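Local coordinates for putative hemin storage protein (Bordetella bronchiseptica, PDB 6AU1) that cleaves deacetylated poly-beta-1,6-N-acetylglucosamine, a biofilm polysaccharide, through the glycoside hydrolase domain that makes up this chain, at residues 92-96 / 97-101; 183-187 / 188-192; 233-237 / 238-242; 251-254 / 255-259. All blocks are in the same frame, centred on the assembly; numbering follows the deposited sequence.

All four interactions are local turns or helix starts, following one another along the chain in numerical order within one TIM-barrel-like domain. Interactions 1 and 3 leave the ends of strands 89-94 and 230-235, which belong to the same sheet with strand 156-159 between them; their centres are about 20 Å apart and Trp-93 packs near Asn-234. Interactions 3 and 4 are close neighbours, with centres about 10 Å apart, because helix 253-259 packs against strand 230-235 and Phe-256 meets Arg-233. Interaction 2 stands apart on the periphery, its centre about 24 Å or more from the others, among helices between strands 156-159 and 230-235. Interactions 1 and 3 thus form two barrel-strand exits, and interaction 4 a helix start beside one of them.

Interaction 1 of 4, residues 92-96 / 97-101; sequences AWLPV and LTFSV
Phe-99 swings its ring back toward Pro-95 because its CG lies anti to its own carbonyl carbon (chi1 -60°), while Leu-94, with CG anti to the backbone N (chi1 -156°), brings that branch carbon up to the edge of the same ring. The ring tip does most of the touching. CZ of Phe-99 lies 3.8 Å from CB of Pro-95 and 4.2 Å from CG of Leu-94. Pro-95 comes over the ring instead: its CB is 4.3 Å from the Phe-99 ring centroid and 30° off the normal, an off-centre CH-pi contact. Proline suits this place, since its rigid ring presents C-H groups and fixes the phi angle where the strand ends. CB of Pro-95 also lies 3.3 Å from OG1 of Thr-98, the two side chains crossing at about a right angle. Two carbonyl oxygens sit at the ring's edge: the O of Pro-95, 3.3 Å from CZ of Phe-99, and the O of Val-96, 3.9 Å from CE2; the slightly positive C-H rim would suit them.

Next to the bend, CG1 of Val-96 packs against CD2 of Leu-97 at 4.0 Å, and Phe-212 of helix 195-223 touches both. The backbone is anchored by Asp-162, whose carboxylate accepts from the N atoms of Val-96, Leu-97 and Thr-98; Tyr-145 donates to the O of Pro-95. A buried turn leaving strand 89-94, packed on apolar side chains and held by an acid that follows strand 156-159, is a strand-to-loop exit of a TIM-barrel-like fold.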
loop_
_atom_site.group_PDB
_atom_site.type_symbol
_atom_site.label_atom_id
_atom_site.label_comp_id
_atom_site.label_asym_id
_atom_site.label_seq_id
_atom_site.Cartn_x
_atom_site.Cartn_y
_atom_site.Cartn_z
ATOM N N ALA A 92 4.873 2.015 -8.893
ATOM C CA ALA A 92 4.812 0.575 -8.700
ATOM C C ALA A 92 4.290 0.288 -7.303
ATOM O O ALA A 92 4.876 0.725 -6.322
ATOM C CB ALA A 92 6.187 -0.064 -8.903
ATOM N N TRP A 93 3.173 -0.431 -7.232
ATOM C CA TRP A 93 2.552 -0.806 -5.965
ATOM C C TRP A 93 2.981 -2.245 -5.647
ATOM O O TRP A 93 2.660 -3.175 -6.393
ATOM C CB TRP A 93 1.029 -0.645 -6.091
ATOM C CG TRP A 93 0.179 -1.272 -5.043
ATOM C CD1 TRP A 93 0.484 -1.467 -3.717
ATOM C CD2 TRP A 93 -1.133 -1.802 -5.238
ATOM N NE1 TRP A 93 -0.573 -2.080 -3.082
ATOM C CE2 TRP A 93 -1.573 -2.303 -3.994
ATOM C CE3 TRP A 93 -1.986 -1.900 -6.349
ATOM C CZ2 TRP A 93 -2.825 -2.903 -3.826
ATOM C CZ3 TRP A 93 -3.233 -2.508 -6.182
ATOM C CH2 TRP A 93 -3.639 -2.990 -4.923
ATOM N N LEU A 94 3.745 -2.423 -4.569
ATOM C CA LEU A 94 4.330 -3.729 -4.251
ATOM C C LEU A 94 4.234 -3.971 -2.745
ATOM O O LEU A 94 4.274 -3.022 -1.980
ATOM C CB LEU A 94 5.795 -3.764 -4.717
ATOM C CG LEU A 94 6.525 -5.069 -5.036
ATOM C CD1 LEU A 94 5.778 -5.881 -6.101
ATOM C CD2 LEU A 94 7.967 -4.773 -5.459
ATOM N N PRO A 95 4.126 -5.238 -2.328
ATOM C CA PRO A 95 4.176 -5.537 -0.891
ATOM C C PRO A 95 5.518 -5.157 -0.296
ATOM O O PRO A 95 6.528 -5.113 -0.992
ATOM C CB PRO A 95 3.984 -7.058 -0.834
ATOM C CG PRO A 95 3.340 -7.425 -2.147
ATOM C CD PRO A 95 3.953 -6.458 -3.134
ATOM N N VAL A 96 5.524 -4.893 1.001
ATOM C CA VAL A 96 6.756 -4.666 1.720
ATOM C C VAL A 96 7.309 -5.998 2.238
ATOM O O VAL A 96 8.525 -6.218 2.250
ATOM C CB VAL A 96 6.529 -3.694 2.891
ATOM C CG1 VAL A 96 7.850 -3.425 3.634
ATOM C CG2 VAL A 96 5.913 -2.374 2.378
ATOM N N LEU A 97 6.405 -6.869 2.690
ATOM C CA LEU A 97 6.776 -8.101 3.397
ATOM C C LEU A 97 6.182 -9.382 2.817
ATOM O O LEU A 97 6.809 -10.448 2.907
ATOM C CB LEU A 97 6.340 -8.023 4.866
ATOM C CG LEU A 97 6.841 -6.848 5.698
ATOM C CD1 LEU A 97 6.267 -7.011 7.101
ATOM C CD2 LEU A 97 8.367 -6.804 5.712
ATOM N N THR A 98 4.970 -9.308 2.261
ATOM C CA THR A 98 4.268 -10.541 1.866
ATOM C C THR A 98 4.716 -11.062 0.499
ATOM O O THR A 98 4.186 -10.654 -0.538
ATOM C CB THR A 98 2.730 -10.367 1.828
ATOM O OG1 THR A 98 2.366 -9.344 0.885
ATOM C CG2 THR A 98 2.176 -10.024 3.209
ATOM N N PHE A 99 5.707 -11.944 0.527
ATOM C CA PHE A 99 6.147 -12.682 -0.649
ATOM C C PHE A 99 6.235 -14.139 -0.270
ATOM O O PHE A 99 7.064 -14.509 0.561
ATOM C CB PHE A 99 7.497 -12.164 -1.148
ATOM C CG PHE A 99 7.471 -10.720 -1.525
ATOM C CD1 PHE A 99 7.064 -10.333 -2.802
ATOM C CD2 PHE A 99 7.823 -9.741 -0.600
ATOM C CE1 PHE A 99 7.022 -8.981 -3.152
ATOM C CE2 PHE A 99 7.787 -8.395 -0.941
ATOM C CZ PHE A 99 7.386 -8.014 -2.225
ATOM N N SER A 100 5.372 -14.959 -0.860
ATOM C CA SER A 100 5.339 -16.384 -0.541
ATOM C C SER A 100 6.283 -17.139 -1.472
ATOM O O SER A 100 5.863 -17.768 -2.442
ATOM C CB SER A 100 3.908 -16.919 -0.636
ATOM O OG SER A 100 3.098 -16.322 0.378
ATOM N N VAL A 101 7.570 -17.040 -1.164
ATOM C CA VAL A 101 8.619 -17.694 -1.917
ATOM C C VAL A 101 8.458 -19.216 -1.867
ATOM O O VAL A 101 7.870 -19.760 -0.930
ATOM C CB VAL A 101 10.014 -17.299 -1.372
ATOM C CG1 VAL A 101 10.232 -15.810 -1.518
ATOM C CG2 VAL A 101 10.157 -17.711 0.105
#

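Interaction 2 of 4, residues 183-187 / 188-192; sequences GLPPD and IAAIR
Asp-187 grips the first turn of the helix that begins at Ile-188, and hydrogen bonds carry that part of the contact. As the N-cap residue it accepts from Ala-190 N at its OD1 (3.1 Å, N-H...O angle 161°), the donor coming from above the carboxylate plane. With CG anti to the backbone N (chi1 180°), the carboxylate is folded over the helix start, where the first amides lack partners from a preceding turn. The main-chain O of Asp-187 opens the regular helical pattern by accepting from Ile-191 N at 3.0 Å. A short acidic side chain fits here doubly: it is short enough to reach the amide of Ala-190, and its negative charge should interact well with the positive end of the helix dipole.

Apolar packing forms the second part. CG of Pro-185 lies against CG1 of Ile-191 at 4.0 Å and CB of Ala-190 at 4.1 Å, the small methyl of alanine fitting beside the proline ring. CB of Leu-184 meets CD1 of Ile-191 at 4.1 Å, the two side chains set nearly perpendicular to each other. Pro-186, at the centre of an inverse gamma turn, bends the chain between these groups and the cap.

Helix 188-193 thus follows helix 173-181 through a tight proline-rich link: Ile-188 and Pro-186 rest on Leu-176 of helix 173-181, while Leu-184, Ile-188 and Ile-191 share Trp-201 of helix 195-223.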
loop_
_atom_site.group_PDB
_atom_site.type_symbol
_atom_site.label_atom_id
_atom_site.label_comp_id
_atom_site.label_asym_id
_atom_site.label_seq_id
_atom_site.Cartn_x
_atom_site.Cartn_y
_atom_site.Cartn_z
ATOM N N GLY A 183 17.918 -1.846 23.404
ATOM C CA GLY A 183 17.929 -1.669 24.844
ATOM C C GLY A 183 16.703 -2.230 25.544
ATOM O O GLY A 183 16.450 -1.917 26.708
ATOM N N LEU A 184 15.942 -3.060 24.838
ATOM C CA LEU A 184 14.773 -3.723 25.404
ATOM C C LEU A 184 15.103 -5.169 25.779
ATOM O O LEU A 184 16.009 -5.772 25.208
ATOM C CB LEU A 184 13.607 -3.692 24.406
ATOM C CG LEU A 184 13.052 -2.320 24.010
ATOM C CD1 LEU A 184 12.047 -2.438 22.849
ATOM C CD2 LEU A 184 12.412 -1.630 25.221
ATOM N N PRO A 185 14.369 -5.736 26.744
ATOM C CA PRO A 185 14.570 -7.167 26.991
ATOM C C PRO A 185 14.042 -7.980 25.816
ATOM O O PRO A 185 13.005 -7.611 25.263
ATOM C CB PRO A 185 13.754 -7.427 28.259
ATOM C CG PRO A 185 12.700 -6.375 28.248
ATOM C CD PRO A 185 13.330 -5.157 27.614
ATOM N N PRO A 186 14.744 -9.063 25.431
ATOM C CA PRO A 186 14.320 -9.914 24.310
ATOM C C PRO A 186 13.153 -10.815 24.720
ATOM O O PRO A 186 13.224 -12.044 24.646
ATOM C CB PRO A 186 15.577 -10.729 24.000
ATOM C CG PRO A 186 16.244 -10.860 25.342
ATOM C CD PRO A 186 15.965 -9.570 26.082
ATOM N N ASP A 187 12.069 -10.177 25.144
ATOM C CA ASP A 187 10.991 -10.846 25.850
ATOM C C ASP A 187 9.750 -9.992 25.690
ATOM O O ASP A 187 9.599 -8.980 26.369
ATOM C CB ASP A 187 11.372 -11.023 27.326
ATOM C CG ASP A 187 10.300 -11.718 28.157
ATOM O OD1 ASP A 187 9.132 -11.804 27.738
ATOM O OD2 ASP A 187 10.643 -12.172 29.272
ATOM N N ILE A 188 8.870 -10.380 24.777
ATOM C CA ILE A 188 7.712 -9.549 24.482
ATOM C C ILE A 188 6.754 -9.454 25.675
ATOM O O ILE A 188 6.160 -8.402 25.913
ATOM C CB ILE A 188 7.004 -10.063 23.221
ATOM C CG1 ILE A 188 7.874 -9.700 22.010
ATOM C CG2 ILE A 188 5.614 -9.437 23.070
ATOM C CD1 ILE A 188 7.393 -10.258 20.702
ATOM N N ALA A 189 6.622 -10.520 26.460
ATOM C CA ALA A 189 5.793 -10.413 27.664
ATOM C C ALA A 189 6.321 -9.321 28.602
ATOM O O ALA A 189 5.548 -8.523 29.147
ATOM C CB ALA A 189 5.721 -11.751 28.391
ATOM N N ALA A 190 7.639 -9.278 28.783
ATOM C CA ALA A 190 8.254 -8.287 29.663
ATOM C C ALA A 190 8.091 -6.866 29.110
ATOM O O ALA A 190 7.845 -5.914 29.857
ATOM C CB ALA A 190 9.729 -8.614 29.875
ATOM N N ILE A 191 8.235 -6.725 27.799
ATOM C CA ILE A 191 8.030 -5.438 27.157
ATOM C C ILE A 191 6.590 -4.960 27.354
ATOM O O ILE A 191 6.356 -3.829 27.770
ATOM C CB ILE A 191 8.352 -5.515 25.652
ATOM C CG1 ILE A 191 9.855 -5.730 25.449
ATOM C CG2 ILE A 191 7.868 -4.267 24.953
ATOM C CD1 ILE A 191 10.239 -6.040 24.000
ATOM N N ARG A 192 5.628 -5.832 27.062
ATOM C CA ARG A 192 4.216 -5.447 27.102
ATOM C C ARG A 192 3.737 -5.096 28.511
ATOM O O ARG A 192 2.818 -4.298 28.667
ATOM C CB ARG A 192 3.335 -6.564 26.537
ATOM C CG ARG A 192 3.437 -6.744 25.009
ATOM C CD ARG A 192 2.665 -5.662 24.254
ATOM N NE ARG A 192 1.287 -5.535 24.726
ATOM C CZ ARG A 192 0.304 -6.381 24.428
ATOM N NH1 ARG A 192 0.528 -7.433 23.647
ATOM N NH2 ARG A 192 -0.912 -6.173 24.917
#

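Interaction 3 of 4, residues 233-237 / 238-242; sequences RNLYA and QPVLD. With EDO (1,2-ethanediol), chain G.
Tyr-236 meets the helix start at its root and a bound diol at its tip. Its CB touches CD of Pro-239 at 3.9 Å. With CG anti to the carbonyl carbon (chi1 -81°), the ring then leads away from helix 238-241. Further out, CE2 and CZ run beside O2 of the 1,2-ethanediol, which sits at the ring edge near its plane. At the tip, OH of Tyr-236 donates to that O2 over a short 2.6 Å. The diol, probably from the crystallisation liquor, is also hydrogen-bonded to Asp-161, a residue that Tyr-236 itself touches.

On the apolar side, CD2 of Leu-235 packs on CG2 of Val-240 at 3.7 Å. The two branched side chains join the end of strand 230-235 to the new helix, and both also touch Leu-253 and Leu-265, so bulky aliphatic residues suit this core.

The bend itself is tied by the O of Ala-237, which accepts twice. Leu-241 N gives a nearly straight bond of 2.9 Å (N-H...O angle 168°), whereas Val-240 N, at 3.0 Å, comes from above the carbonyl plane with a more bent angle of 133°. Pro-239 has no N-H to offer, which costs nothing in the first turn of a helix, and its ring stiffens that turn.

Chemically the contact is divided: aliphatic groups and backbone bonds fix the turn, while the tyrosine hydroxyl faces a polar site where Asp-161 holds the same diol. Two such groups holding a diol are consistent with a cleft that can accommodate sugar hydroxyls, though the diol alone does not establish how substrate binds.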
loop_
_atom_site.group_PDB
_atom_site.type_symbol
_atom_site.label_atom_id
_atom_site.label_comp_id
_atom_site.label_asym_id
_atom_site.label_seq_id
_atom_site.Cartn_x
_atom_site.Cartn_y
_atom_site.Cartn_z
ATOM N N ARG A 233 3.219 5.521 0.960
ATOM C CA ARG A 233 2.900 4.285 1.681
ATOM C C ARG A 233 1.451 4.319 2.149
ATOM O O ARG A 233 0.969 5.358 2.587
ATOM C CB ARG A 233 3.850 4.087 2.869
ATOM C CG ARG A 233 3.580 2.777 3.667
ATOM C CD ARG A 233 4.719 2.461 4.640
ATOM N NE ARG A 233 4.322 1.440 5.613
ATOM C CZ ARG A 233 4.950 1.230 6.768
ATOM N NH1 ARG A 233 6.032 1.946 7.083
ATOM N NH2 ARG A 233 4.482 0.317 7.617
ATOM N N ASN A 234 0.757 3.187 2.036
ATOM C CA ASN A 234 -0.598 3.063 2.571
ATOM C C ASN A 234 -0.613 3.130 4.093
ATOM O O ASN A 234 0.164 2.435 4.768
ATOM C CB ASN A 234 -1.250 1.738 2.150
ATOM C CG ASN A 234 -1.684 1.720 0.702
ATOM O OD1 ASN A 234 -1.427 0.753 0.001
ATOM N ND2 ASN A 234 -2.386 2.766 0.262
ATOM N N LEU A 235 -1.521 3.944 4.618
ATOM C CA LEU A 235 -1.707 4.103 6.058
ATOM C C LEU A 235 -3.158 3.792 6.402
ATOM O O LEU A 235 -4.082 4.320 5.768
ATOM C CB LEU A 235 -1.355 5.538 6.488
ATOM C CG LEU A 235 -1.636 5.950 7.937
ATOM C CD1 LEU A 235 -0.836 5.087 8.921
ATOM C CD2 LEU A 235 -1.301 7.419 8.121
ATOM N N TYR A 236 -3.352 2.935 7.396
ATOM C CA TYR A 236 -4.693 2.645 7.899
ATOM C C TYR A 236 -5.271 3.829 8.680
ATOM O O TYR A 236 -4.534 4.603 9.286
ATOM C CB TYR A 236 -4.659 1.412 8.794
ATOM C CG TYR A 236 -4.674 0.103 8.044
ATOM C CD1 TYR A 236 -5.871 -0.431 7.572
ATOM C CD2 TYR A 236 -3.500 -0.606 7.812
ATOM C CE1 TYR A 236 -5.896 -1.637 6.885
ATOM C CE2 TYR A 236 -3.518 -1.819 7.127
ATOM C CZ TYR A 236 -4.716 -2.322 6.668
ATOM O OH TYR A 236 -4.744 -3.523 5.990
ATOM N N ALA A 237 -6.596 3.943 8.696
ATOM C CA ALA A 237 -7.253 5.068 9.359
ATOM C C ALA A 237 -7.221 4.977 10.884
ATOM O O ALA A 237 -7.213 6.006 11.553
ATOM C CB ALA A 237 -8.689 5.186 8.888
ATOM N N GLN A 238 -7.237 3.769 11.450
ATOM C CA GLN A 238 -7.343 3.688 12.913
ATOM C C GLN A 238 -6.159 4.378 13.640
ATOM O O GLN A 238 -6.386 5.121 14.600
ATOM C CB GLN A 238 -7.498 2.220 13.366
ATOM C CG GLN A 238 -7.971 2.058 14.795
ATOM C CD GLN A 238 -8.276 0.608 15.179
ATOM O OE1 GLN A 238 -8.409 -0.270 14.320
ATOM N NE2 GLN A 238 -8.392 0.358 16.483
ATOM N N PRO A 239 -4.905 4.167 13.183
ATOM C CA PRO A 239 -3.810 4.909 13.836
ATOM C C PRO A 239 -3.913 6.439 13.738
ATOM O O PRO A 239 -3.281 7.140 14.522
ATOM C CB PRO A 239 -2.560 4.417 13.092
ATOM C CG PRO A 239 -2.927 3.075 12.573
ATOM C CD PRO A 239 -4.390 3.151 12.235
ATOM N N VAL A 240 -4.688 6.949 12.784
ATOM C CA VAL A 240 -4.913 8.386 12.668
ATOM C C VAL A 240 -6.037 8.836 13.607
ATOM O O VAL A 240 -5.891 9.805 14.358
ATOM C CB VAL A 240 -5.253 8.763 11.220
ATOM C CG1 VAL A 240 -5.482 10.281 11.089
ATOM C CG2 VAL A 240 -4.152 8.275 10.283
ATOM N N LEU A 241 -7.153 8.115 13.582
ATOM C CA LEU A 241 -8.310 8.482 14.402
ATOM C C LEU A 241 -8.055 8.199 15.875
ATOM O O LEU A 241 -8.539 8.919 16.749
ATOM C CB LEU A 241 -9.559 7.733 13.935
ATOM C CG LEU A 241 -10.067 8.145 12.546
ATOM C CD1 LEU A 241 -11.139 7.182 12.045
ATOM C CD2 LEU A 241 -10.592 9.566 12.585
ATOM N N ASP A 242 -7.290 7.146 16.140
ATOM C CA ASP A 242 -7.013 6.722 17.509
ATOM C C ASP A 242 -5.557 6.306 17.644
ATOM O O ASP A 242 -5.228 5.124 17.525
ATOM C CB ASP A 242 -7.932 5.572 17.909
ATOM C CG ASP A 242 -7.723 5.135 19.343
ATOM O OD1 ASP A 242 -7.185 5.936 20.142
ATOM O OD2 ASP A 242 -8.094 3.990 19.666
HETATM C C1 EDO G . -3.570 -6.402 4.561
HETATM O O1 EDO G . -2.514 -6.144 3.617
HETATM C C2 EDO G . -3.019 -6.346 5.983
HETATM O O2 EDO G . -2.684 -4.994 6.318
#

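Interaction 4 of 4, residues 251-254 / 255-259; sequences QSLP and EFLKS
The Phe-256 ring and the Gln-251 amide are turned 52° against each other, and the glutamine reaches the ring obliquely, with its CB 3.8 Å from CZ of Phe-256. The O of Ser-252 is likewise oblique to the ring, 3.1 Å from CD1 of Phe-256. Tyr-260 adds an edge-to-face ring contact. Extended beyond CG, Gln-251 carries its amide past the phenyl to bond with the backbone N of Tyr-236 and the O of Ala-163; an amide suits this place because it both accepts and donates.

Ser-252 is the N-cap. Its OG, anti to the backbone N (chi1 161°), accepts a weak bond from Glu-255 N at 3.4 Å and has another weak one with Glu-246; its main-chain O takes a firmer one from Phe-256 N at 3.0 Å. CD1 of Leu-253 packs against CG of Leu-257 at 3.7 Å. A long salt bridge of 3.6 Å joins NZ of Lys-258 to OE2 of Glu-255, which has a second long, weak ion pair with Arg-207.

The cap is therefore one-sided: Ser-252 N is buried without a partner, the reciprocal bond of a capping box is absent, and apolar packing with backbone bonds carries much of the contact.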
loop_
_atom_site.group_PDB
_atom_site.type_symbol
_atom_site.label_atom_id
_atom_site.label_comp_id
_atom_site.label_asym_id
_atom_site.label_seq_id
_atom_site.Cartn_x
_atom_site.Cartn_y
_atom_site.Cartn_z
ATOM N N GLN A 251 2.157 1.361 12.400
ATOM C CA GLN A 251 2.091 2.508 11.489
ATOM C C GLN A 251 1.747 3.755 12.288
ATOM O O GLN A 251 1.143 3.653 13.346
ATOM C CB GLN A 251 1.040 2.294 10.401
ATOM C CG GLN A 251 1.181 1.007 9.598
ATOM C CD GLN A 251 0.152 0.924 8.495
ATOM O OE1 GLN A 251 -0.866 1.604 8.534
ATOM N NE2 GLN A 251 0.413 0.087 7.496
ATOM N N SER A 252 2.099 4.929 11.764
ATOM C CA SER A 252 1.954 6.191 12.497
ATOM C C SER A 252 1.866 7.350 11.517
ATOM O O SER A 252 2.663 7.418 10.598
ATOM C CB SER A 252 3.142 6.406 13.440
ATOM O OG SER A 252 3.264 7.757 13.815
ATOM N N LEU A 253 0.918 8.265 11.710
ATOM C CA LEU A 253 0.797 9.385 10.778
ATOM C C LEU A 253 1.989 10.349 10.873
ATOM O O LEU A 253 2.568 10.690 9.843
ATOM C CB LEU A 253 -0.522 10.136 10.987
ATOM C CG LEU A 253 -0.705 11.382 10.119
ATOM C CD1 LEU A 253 -0.566 11.042 8.626
ATOM C CD2 LEU A 253 -2.051 12.022 10.403
ATOM N N PRO A 254 2.377 10.781 12.093
ATOM C CA PRO A 254 3.521 11.707 12.156
ATOM C C PRO A 254 4.808 11.142 11.557
ATOM O O PRO A 254 5.528 11.862 10.856
ATOM C CB PRO A 254 3.707 11.938 13.661
ATOM C CG PRO A 254 2.401 11.639 14.257
ATOM C CD PRO A 254 1.773 10.579 13.426
ATOM N N GLU A 255 5.093 9.875 11.844
ATOM C CA GLU A 255 6.312 9.248 11.353
ATOM C C GLU A 255 6.247 9.047 9.838
ATOM O O GLU A 255 7.259 9.188 9.152
ATOM C CB GLU A 255 6.557 7.911 12.054
ATOM C CG GLU A 255 6.852 8.047 13.550
ATOM C CD GLU A 255 8.111 8.850 13.823
ATOM O OE1 GLU A 255 9.103 8.674 13.085
ATOM O OE2 GLU A 255 8.110 9.662 14.772
ATOM N N PHE A 256 5.067 8.716 9.323
ATOM C CA PHE A 256 4.900 8.557 7.875
ATOM C C PHE A 256 5.117 9.890 7.183
ATOM O O PHE A 256 5.776 9.962 6.136
ATOM C CB PHE A 256 3.508 8.023 7.510
ATOM C CG PHE A 256 3.383 6.511 7.547
ATOM C CD1 PHE A 256 4.093 5.750 8.465
ATOM C CD2 PHE A 256 2.532 5.864 6.664
ATOM C CE1 PHE A 256 3.957 4.352 8.489
ATOM C CE2 PHE A 256 2.401 4.469 6.680
ATOM C CZ PHE A 256 3.105 3.724 7.609
ATOM N N LEU A 257 4.564 10.951 7.765
ATOM C CA LEU A 257 4.672 12.271 7.148
ATOM C C LEU A 257 6.122 12.725 7.071
ATOM O O LEU A 257 6.493 13.484 6.170
ATOM C CB LEU A 257 3.842 13.307 7.920
ATOM C CG LEU A 257 2.323 13.247 7.732
ATOM C CD1 LEU A 257 1.612 14.123 8.766
ATOM C CD2 LEU A 257 1.929 13.650 6.309
ATOM N N LYS A 258 6.937 12.261 8.018
ATOM C CA LYS A 258 8.339 12.643 8.062
ATOM C C LYS A 258 9.177 11.906 7.023
ATOM O O LYS A 258 10.249 12.382 6.638
ATOM C CB LYS A 258 8.915 12.391 9.462
ATOM C CG LYS A 258 8.520 13.433 10.493
ATOM C CD LYS A 258 8.812 12.958 11.910
ATOM C CE LYS A 258 10.253 12.501 12.072
ATOM N NZ LYS A 258 10.527 12.057 13.471
ATOM N N SER A 259 8.689 10.760 6.566
ATOM C CA SER A 259 9.529 9.851 5.786
ATOM C C SER A 259 9.088 9.604 4.346
ATOM O O SER A 259 9.913 9.253 3.503
ATOM C CB SER A 259 9.619 8.509 6.506
ATOM O OG SER A 259 9.996 8.687 7.862
#